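Side-chain contacts in ureidoglycolate hydrolase (Arabidopsis thaliana, PDB 4PXE), which hydrolyses (S)-ureidoglycolate to glyoxylate, ammonium and carbon dioxide as a manganese-dependent homodimer in plant purine breakdown: residues K46-S49 against A50-V54; R314-V317 against I318-Q322. All blocks are in the same frame, centred on the assembly; numbering follows the deposited sequence.

Interaction 1 (K46-S49 against A50-V54)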
# COMPACT_ATOMS: atom_id res chain seq x y z
N LYS A 46 7.01 -5.97 -19.60
CA LYS A 46 5.76 -6.26 -20.30
C LYS A 46 5.44 -5.19 -21.35
O LYS A 46 4.98 -5.51 -22.45
CB LYS A 46 4.59 -6.39 -19.32
CG LYS A 46 4.80 -7.43 -18.21
CD LYS A 46 5.22 -8.77 -18.79
CE LYS A 46 5.33 -9.84 -17.70
NZ LYS A 46 6.33 -9.47 -16.66
N ASP A 47 5.68 -3.92 -21.01
CA ASP A 47 5.50 -2.82 -21.96
C ASP A 47 6.41 -2.99 -23.17
O ASP A 47 5.98 -2.84 -24.32
CB ASP A 47 5.78 -1.47 -21.29
CG ASP A 47 5.53 -0.28 -22.21
OD1 ASP A 47 4.56 -0.31 -22.99
OD2 ASP A 47 6.29 0.70 -22.14
N VAL A 48 7.68 -3.32 -22.92
CA VAL A 48 8.64 -3.53 -23.99
C VAL A 48 8.21 -4.67 -24.93
O VAL A 48 8.28 -4.53 -26.15
CB VAL A 48 10.08 -3.76 -23.43
CG1 VAL A 48 11.04 -4.17 -24.56
CG2 VAL A 48 10.58 -2.51 -22.73
N SER A 49 7.73 -5.77 -24.36
CA SER A 49 7.21 -6.88 -25.16
C SER A 49 6.03 -6.47 -26.04
O SER A 49 5.94 -6.85 -27.21
CB SER A 49 6.81 -8.05 -24.26
OG SER A 49 7.94 -8.60 -23.62
N ALA A 50 5.13 -5.68 -25.47
CA ALA A 50 3.96 -5.20 -26.22
C ALA A 50 4.35 -4.22 -27.32
O ALA A 50 3.79 -4.28 -28.42
CB ALA A 50 2.95 -4.58 -25.27
N ARG A 51 5.31 -3.32 -27.04
CA ARG A 51 5.82 -2.42 -28.08
C ARG A 51 6.38 -3.21 -29.27
O ARG A 51 6.14 -2.86 -30.42
CB ARG A 51 6.95 -1.53 -27.53
CG ARG A 51 6.53 -0.52 -26.47
CD ARG A 51 7.76 0.17 -25.85
NE ARG A 51 7.32 1.05 -24.78
CZ ARG A 51 7.06 2.34 -24.93
NH1 ARG A 51 7.25 2.94 -26.09
NH2 ARG A 51 6.60 3.03 -23.89
N ARG A 52 7.14 -4.25 -28.96
CA ARG A 52 7.75 -5.07 -30.00
C ARG A 52 6.69 -5.77 -30.84
O ARG A 52 6.82 -5.85 -32.06
CB ARG A 52 8.74 -6.06 -29.39
CG ARG A 52 9.94 -5.38 -28.72
CD ARG A 52 10.79 -6.36 -27.93
NE ARG A 52 11.25 -7.49 -28.73
CZ ARG A 52 12.39 -7.49 -29.42
NH1 ARG A 52 13.18 -6.43 -29.40
NH2 ARG A 52 12.74 -8.56 -30.12
N TYR A 53 5.65 -6.27 -30.18
CA TYR A 53 4.55 -6.94 -30.87
C TYR A 53 3.88 -5.99 -31.85
O TYR A 53 3.65 -6.33 -33.01
CB TYR A 53 3.55 -7.46 -29.83
CG TYR A 53 2.39 -8.25 -30.39
CD1 TYR A 53 1.25 -7.60 -30.85
CD2 TYR A 53 2.41 -9.64 -30.44
CE1 TYR A 53 0.17 -8.32 -31.36
CE2 TYR A 53 1.34 -10.36 -30.95
CZ TYR A 53 0.22 -9.69 -31.40
OH TYR A 53 -0.85 -10.40 -31.90
N VAL A 54 3.61 -4.77 -31.40
CA VAL A 54 2.98 -3.76 -32.25
C VAL A 54 3.89 -3.31 -33.41
O VAL A 54 3.44 -3.20 -34.55
CB VAL A 54 2.51 -2.54 -31.42
CG1 VAL A 54 2.05 -1.42 -32.34
CG2 VAL A 54 1.38 -2.94 -30.48

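Interaction 2 (R314-V317 against I318-Q322)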
# COMPACT_ATOMS: atom_id res chain seq x y z
N ARG A 314 -15.97 21.88 -12.47
CA ARG A 314 -14.82 21.05 -12.08
C ARG A 314 -13.90 21.82 -11.15
O ARG A 314 -13.51 21.33 -10.08
CB ARG A 314 -14.06 20.61 -13.34
CG ARG A 314 -13.11 19.42 -13.18
CD ARG A 314 -11.69 19.81 -12.83
NE ARG A 314 -11.19 21.00 -13.51
CZ ARG A 314 -10.52 21.01 -14.66
NH1 ARG A 314 -10.29 19.88 -15.33
NH2 ARG A 314 -10.10 22.16 -15.17
N ASN A 315 -13.54 23.04 -11.55
CA ASN A 315 -12.65 23.88 -10.76
C ASN A 315 -13.20 24.22 -9.38
O ASN A 315 -12.44 24.28 -8.42
CB ASN A 315 -12.28 25.16 -11.53
CG ASN A 315 -11.41 24.87 -12.74
OD1 ASN A 315 -10.88 23.76 -12.89
ND2 ASN A 315 -11.24 25.87 -13.60
N THR A 316 -14.51 24.42 -9.28
CA THR A 316 -15.16 24.66 -8.00
C THR A 316 -14.96 23.46 -7.07
O THR A 316 -14.71 23.62 -5.88
CB THR A 316 -16.66 24.98 -8.16
OG1 THR A 316 -16.81 26.24 -8.82
CG2 THR A 316 -17.37 25.04 -6.81
N VAL A 317 -15.03 22.25 -7.63
CA VAL A 317 -14.79 21.05 -6.83
C VAL A 317 -13.36 21.05 -6.29
O VAL A 317 -13.14 20.77 -5.10
CB VAL A 317 -15.08 19.76 -7.62
CG1 VAL A 317 -14.67 18.54 -6.80
CG2 VAL A 317 -16.55 19.66 -7.97
N ILE A 318 -12.40 21.36 -7.15
CA ILE A 318 -10.99 21.42 -6.74
C ILE A 318 -10.77 22.45 -5.62
O ILE A 318 -10.10 22.16 -4.63
CB ILE A 318 -10.07 21.74 -7.92
CG1 ILE A 318 -10.12 20.63 -8.97
CG2 ILE A 318 -8.63 21.96 -7.45
CD1 ILE A 318 -9.38 20.98 -10.24
N LYS A 319 -11.34 23.64 -5.77
CA LYS A 319 -11.21 24.66 -4.73
C LYS A 319 -11.77 24.18 -3.39
O LYS A 319 -11.17 24.40 -2.33
CB LYS A 319 -11.90 25.96 -5.15
CG LYS A 319 -11.36 26.55 -6.44
CD LYS A 319 -11.83 27.99 -6.64
CE LYS A 319 -11.69 28.44 -8.09
NZ LYS A 319 -12.85 28.00 -8.92
N LYS A 320 -12.94 23.54 -3.43
CA LYS A 320 -13.56 23.03 -2.21
C LYS A 320 -12.71 21.92 -1.59
O LYS A 320 -12.61 21.85 -0.37
CB LYS A 320 -14.97 22.50 -2.48
CG LYS A 320 -16.00 23.56 -2.87
CD LYS A 320 -17.33 22.89 -3.16
CE LYS A 320 -18.46 23.89 -3.36
NZ LYS A 320 -19.71 23.14 -3.64
N ILE A 321 -12.11 21.08 -2.41
CA ILE A 321 -11.25 20.02 -1.88
C ILE A 321 -10.04 20.63 -1.15
O ILE A 321 -9.67 20.16 -0.07
CB ILE A 321 -10.79 19.05 -2.98
CG1 ILE A 321 -11.99 18.22 -3.46
CG2 ILE A 321 -9.68 18.12 -2.46
CD1 ILE A 321 -11.74 17.45 -4.74
N GLN A 322 -9.45 21.68 -1.71
CA GLN A 322 -8.32 22.33 -1.06
C GLN A 322 -8.74 22.98 0.26
O GLN A 322 -8.02 22.88 1.26
CB GLN A 322 -7.64 23.36 -1.96
CG GLN A 322 -6.34 23.88 -1.36
CD GLN A 322 -5.42 24.52 -2.37
OE1 GLN A 322 -5.77 24.66 -3.55
NE2 GLN A 322 -4.23 24.91 -1.92

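Interaction 1 (K46-S49 against A50-V54)
The guanidinium of Arg51 takes Asp47 OD2 at its edge, in plane, and the carboxylate and guanidinium planes are 74° apart. One oxygen serves both donors: Arg51 NE lies 2.9 Å from Asp47 OD2 and comes from above the carboxylate plane, while Arg51 NH2, at the same distance, meets the syn lone pair of that oxygen. This is an i to i+4 salt bridge within a helix; Asp47 swings its CG opposite its own backbone N (chi1 -177°), and the extended Arg51 chain reaches back to it, with Arg51 CG 3.2 Å from Asp47 O. The backbone bond from Arg51 N to Asp47 O (2.8 Å) spans the same turn. Asp47 OD2 also accepts from the backbone N of Tyr43, and Arg51 NH2 gives a second bond to Thr135 OG1, so this buried pair is gripped from outside as well. A leucine in place of Arg51 would probably leave the buried Asp47 carboxylate without its countercharge and Thr135 without this donor. This stretch of helix 45-60 packs through Ala50 and Tyr53 on helix 17-28 and through Val54 on helix 105-120, while Ala50 also meets Arg40 of strand 38-40.

Interaction 2 (R314-V317 against I318-Q322)
Arg314 and Ile318 run side by side and point the same way, one turn apart on helix 311-332. Ile318 CD1 comes to 3.7 Å from Arg314 CD and equally near Arg314 NE, approaching the guanidinium obliquely. The arginine is bent at chi2 (-91°) and again at chi3, and the double bend carries its head round to the next residue, where Arg314 NE and NH2 both bond to Asn315 OD1, at 2.8 Å from NE. Both nitrogens reach that oxygen from the same face of the amide plane, and the oxygen lies in the guanidinium plane. Asn315 also lines up beside Ile318, with Asn315 OD1 4.1 Å from Ile318 CD1, so the methyl end packs against both polar groups.

Farther round the helix, Thr316 and Lys320 are likewise aligned, with the threonine methyl CG2 3.8 Å from Lys320 CE; the extended lysine then runs on to a salt bridge with Glu273. Lys319 instead bends at chi4, which brings Lys319 NZ to 3.9 Å from Asn315 CB. Val317 and Ile321 cross at a slant, CG1 of the valine 3.7 Å from CD1 of the isoleucine, and this apolar side faces the strands: Val317 and Ile318 touch Thr306, and Ile321 touches Leu234.

Asn315 OD1 has a third donor in Gln344 NE2, and Arg314 NH1 bonds to Asp345 O. The chemistry is thus split: the Asn315 amide oxygen and the Asp345 carbonyl hold the buried arginine's head, with Asp308 also touching its side chain, while aliphatic packing seats the helix on strands 222-239, 295-308 and 335-344.

From the N terminus, the chain reaches interaction 1 early, on helix 45-60, and interaction 2 much later, on helix 311-332. Each joins residues about one turn apart within one unbroken helix, so neither closes a loop of any length; they follow in series and neither nest nor cross. Their centres are 39 Å apart and their nearest atoms about 25 Å, on opposite sides of the chain's centre. Interaction 1 lies in the metal-binding part, with the Asp47 side chain about 13 Å from a bound manganese ion, among helices 17-28 and 105-120. Interaction 2 belongs to the dimerization region, touching strands 222-239, 295-308 and 335-344 and helix 256-272, though no other chain touches its residues.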